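Local coordinates for protein beta-N-acetylhexosaminidase (Arthrobacter aurescens, PDB 3RCN) that probably hydrolyses terminal non-reducing N-acetyl-D-hexosamine residues from N-acetyl-beta-D-hexosaminides, as a member of glycosyl hydrolase family 20, at residues 159-164 / 227-232. Sequence-based numbering, arbitrary orientation.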
loop_
_atom_site.group_PDB
_atom_site.type_symbol
_atom_site.label_atom_id
_atom_site.label_comp_id
_atom_site.label_asym_id
_atom_site.label_seq_id
_atom_site.Cartn_x
_atom_site.Cartn_y
_atom_site.Cartn_z
ATOM N N ARG A 159 -0.131 -3.797 5.022
ATOM C CA ARG A 159 0.403 -2.627 5.727
ATOM C C ARG A 159 -0.365 -2.334 7.004
ATOM O O ARG A 159 0.221 -2.011 8.040
ATOM C CB ARG A 159 0.413 -1.396 4.821
ATOM C CG ARG A 159 1.682 -1.275 4.005
ATOM C CD ARG A 159 2.692 -0.424 4.735
ATOM N NE ARG A 159 3.733 -1.209 5.362
ATOM C CZ ARG A 159 4.589 -0.720 6.249
ATOM N NH1 ARG A 159 4.506 0.547 6.610
ATOM N NH2 ARG A 159 5.515 -1.501 6.795
ATOM N N PHE A 160 -1.685 -2.443 6.927
ATOM C CA PHE A 160 -2.524 -2.359 8.113
ATOM C C PHE A 160 -2.126 -3.422 9.148
ATOM O O PHE A 160 -2.078 -3.144 10.348
ATOM C CB PHE A 160 -3.989 -2.520 7.712
ATOM C CG PHE A 160 -4.955 -2.432 8.865
ATOM C CD1 PHE A 160 -5.406 -1.197 9.316
ATOM C CD2 PHE A 160 -5.418 -3.586 9.493
ATOM C CE1 PHE A 160 -6.286 -1.111 10.375
ATOM C CE2 PHE A 160 -6.303 -3.506 10.554
ATOM C CZ PHE A 160 -6.738 -2.266 10.993
ATOM N N ILE A 161 -1.826 -4.631 8.682
ATOM C CA ILE A 161 -1.427 -5.721 9.575
ATOM C C ILE A 161 -0.083 -5.424 10.245
ATOM O O ILE A 161 0.113 -5.713 11.424
ATOM C CB ILE A 161 -1.340 -7.068 8.830
ATOM C CG1 ILE A 161 -2.742 -7.612 8.564
ATOM C CG2 ILE A 161 -0.524 -8.069 9.632
ATOM C CD1 ILE A 161 -2.790 -8.751 7.555
ATOM N N GLU A 162 0.831 -4.825 9.488
ATOM C CA GLU A 162 2.147 -4.465 10.006
ATOM C C GLU A 162 2.034 -3.425 11.122
ATOM O O GLU A 162 2.720 -3.507 12.154
ATOM C CB GLU A 162 3.019 -3.936 8.865
ATOM C CG GLU A 162 4.454 -3.656 9.261
ATOM C CD GLU A 162 5.329 -4.906 9.288
ATOM O OE1 GLU A 162 5.961 -5.183 8.243
ATOM O OE2 GLU A 162 5.398 -5.594 10.345
ATOM N N VAL A 163 1.163 -2.441 10.910
ATOM C CA VAL A 163 0.894 -1.431 11.930
ATOM C C VAL A 163 0.229 -2.043 13.168
ATOM O O VAL A 163 0.489 -1.608 14.292
ATOM C CB VAL A 163 0.036 -0.280 11.377
ATOM C CG1 VAL A 163 -0.311 0.695 12.474
ATOM C CG2 VAL A 163 0.775 0.438 10.239
HETATM N N MSE A 164 -0.620 -3.051 12.965
HETATM C CA MSE A 164 -1.237 -3.765 14.093
HETATM C C MSE A 164 -0.202 -4.456 14.979
HETATM O O MSE A 164 -0.262 -4.370 16.202
HETATM C CB MSE A 164 -2.220 -4.836 13.615
HETATM C CG MSE A 164 -3.550 -4.341 13.105
HETATM SE SE MSE A 164 -4.640 -5.880 12.554
HETATM C CE MSE A 164 -4.841 -6.873 14.212
ATOM N N ARG A 227 -4.158 -16.714 1.566
ATOM C CA ARG A 227 -3.078 -17.487 2.152
ATOM C C ARG A 227 -1.972 -16.532 2.582
ATOM O O ARG A 227 -1.553 -16.535 3.736
ATOM C CB ARG A 227 -2.531 -18.495 1.147
ATOM C CG ARG A 227 -3.456 -19.637 0.833
ATOM C CD ARG A 227 -2.683 -20.849 0.288
ATOM N NE ARG A 227 -3.557 -22.007 0.080
ATOM C CZ ARG A 227 -4.265 -22.222 -1.028
ATOM N NH1 ARG A 227 -4.197 -21.359 -2.040
ATOM N NH2 ARG A 227 -5.042 -23.295 -1.133
ATOM N N GLU A 228 -1.520 -15.704 1.643
ATOM C CA GLU A 228 -0.489 -14.713 1.909
ATOM C C GLU A 228 -0.817 -13.856 3.132
ATOM O O GLU A 228 0.008 -13.676 4.026
ATOM C CB GLU A 228 -0.265 -13.831 0.677
ATOM C CG GLU A 228 0.852 -12.786 0.843
ATOM C CD GLU A 228 1.150 -11.982 -0.450
ATOM O OE1 GLU A 228 0.346 -12.025 -1.405
ATOM O OE2 GLU A 228 2.197 -11.295 -0.514
ATOM N N ILE A 229 -2.030 -13.331 3.176
ATOM C CA ILE A 229 -2.418 -12.479 4.278
ATOM C C ILE A 229 -2.332 -13.243 5.597
ATOM O O ILE A 229 -1.852 -12.692 6.605
ATOM C CB ILE A 229 -3.834 -11.953 4.081
ATOM C CG1 ILE A 229 -3.824 -10.818 3.063
ATOM C CG2 ILE A 229 -4.397 -11.473 5.404
ATOM C CD1 ILE A 229 -5.176 -10.519 2.464
ATOM N N VAL A 230 -2.785 -14.506 5.575
ATOM C CA VAL A 230 -2.722 -15.384 6.738
ATOM C C VAL A 230 -1.277 -15.673 7.162
ATOM O O VAL A 230 -0.944 -15.621 8.350
ATOM C CB VAL A 230 -3.486 -16.730 6.513
ATOM C CG1 VAL A 230 -3.178 -17.712 7.632
ATOM C CG2 VAL A 230 -4.992 -16.507 6.417
ATOM N N ALA A 231 -0.422 -15.984 6.194
ATOM C CA ALA A 231 1.003 -16.189 6.469
ATOM C C ALA A 231 1.687 -14.906 6.954
ATOM O O ALA A 231 2.494 -14.935 7.890
ATOM C CB ALA A 231 1.706 -16.739 5.248
ATOM N N PHE A 232 1.352 -13.784 6.322
ATOM C CA PHE A 232 1.893 -12.487 6.718
ATOM C C PHE A 232 1.513 -12.209 8.174
ATOM O O PHE A 232 2.368 -11.861 8.992
ATOM C CB PHE A 232 1.373 -11.385 5.770
ATOM C CG PHE A 232 2.074 -10.050 5.905
ATOM C CD1 PHE A 232 1.600 -9.084 6.778
ATOM C CD2 PHE A 232 3.170 -9.741 5.120
ATOM C CE1 PHE A 232 2.223 -7.840 6.881
ATOM C CE2 PHE A 232 3.810 -8.507 5.233
ATOM C CZ PHE A 232 3.331 -7.560 6.110
#
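Two outer helices of the catalytic alpha/beta barrel, 154-166 and 223-235, meet where I161 packs against I229 and F232. Their short segments run nearly the same way, with 15° between the axes and a closest approach of 10.8 Å, a spacing that leaves the interface to side chains. I161 makes both apolar contacts between the two segments. Its CG2 branch, set opposite the backbone N across CA-CB, lies in the plane of the F232 ring and meets its edge, 3.7 Å from F232 CD1. The CB of I161 backs this up at 4.1 Å from F232 CE1, whereas the other branch reaches the neighbouring turn: I161 CD1 stands 3.8 Å from I229 CG2, the two side chains crossing at about a right angle.

The parallel course follows from the barrel topology: helix 154-166 leads into strand 171-178 and helix 223-235 into strand 239-243, and these strands are parallel neighbours. I161 also touches L172 of strand 171-178, which ties the I161 side of the contact to the barrel strand that follows its helix. CB of F232 points toward helix 154-166, and CG, anti to the backbone N (chi1 -168°), carries the ring out until its CD1/CE1 edge meets I161; L158 of that helix packs on it too.

At the far end of the ring, E162 OE1 lies 4.1 Å from F232 CZ, with the carboxylate and ring planes 61° apart. The stronger partner of this carboxylate is R236, which forms a salt bridge through E162 OE2, a cation-pi contact with F232 and a hydrogen bond to F232 O. Exchanging F232 for alanine would probably leave I161 CG2 without its aromatic neighbour and deprive the R236 guanidinium of its pi partner. Across the subunit boundary, A117 of the second subunit also packs on F232.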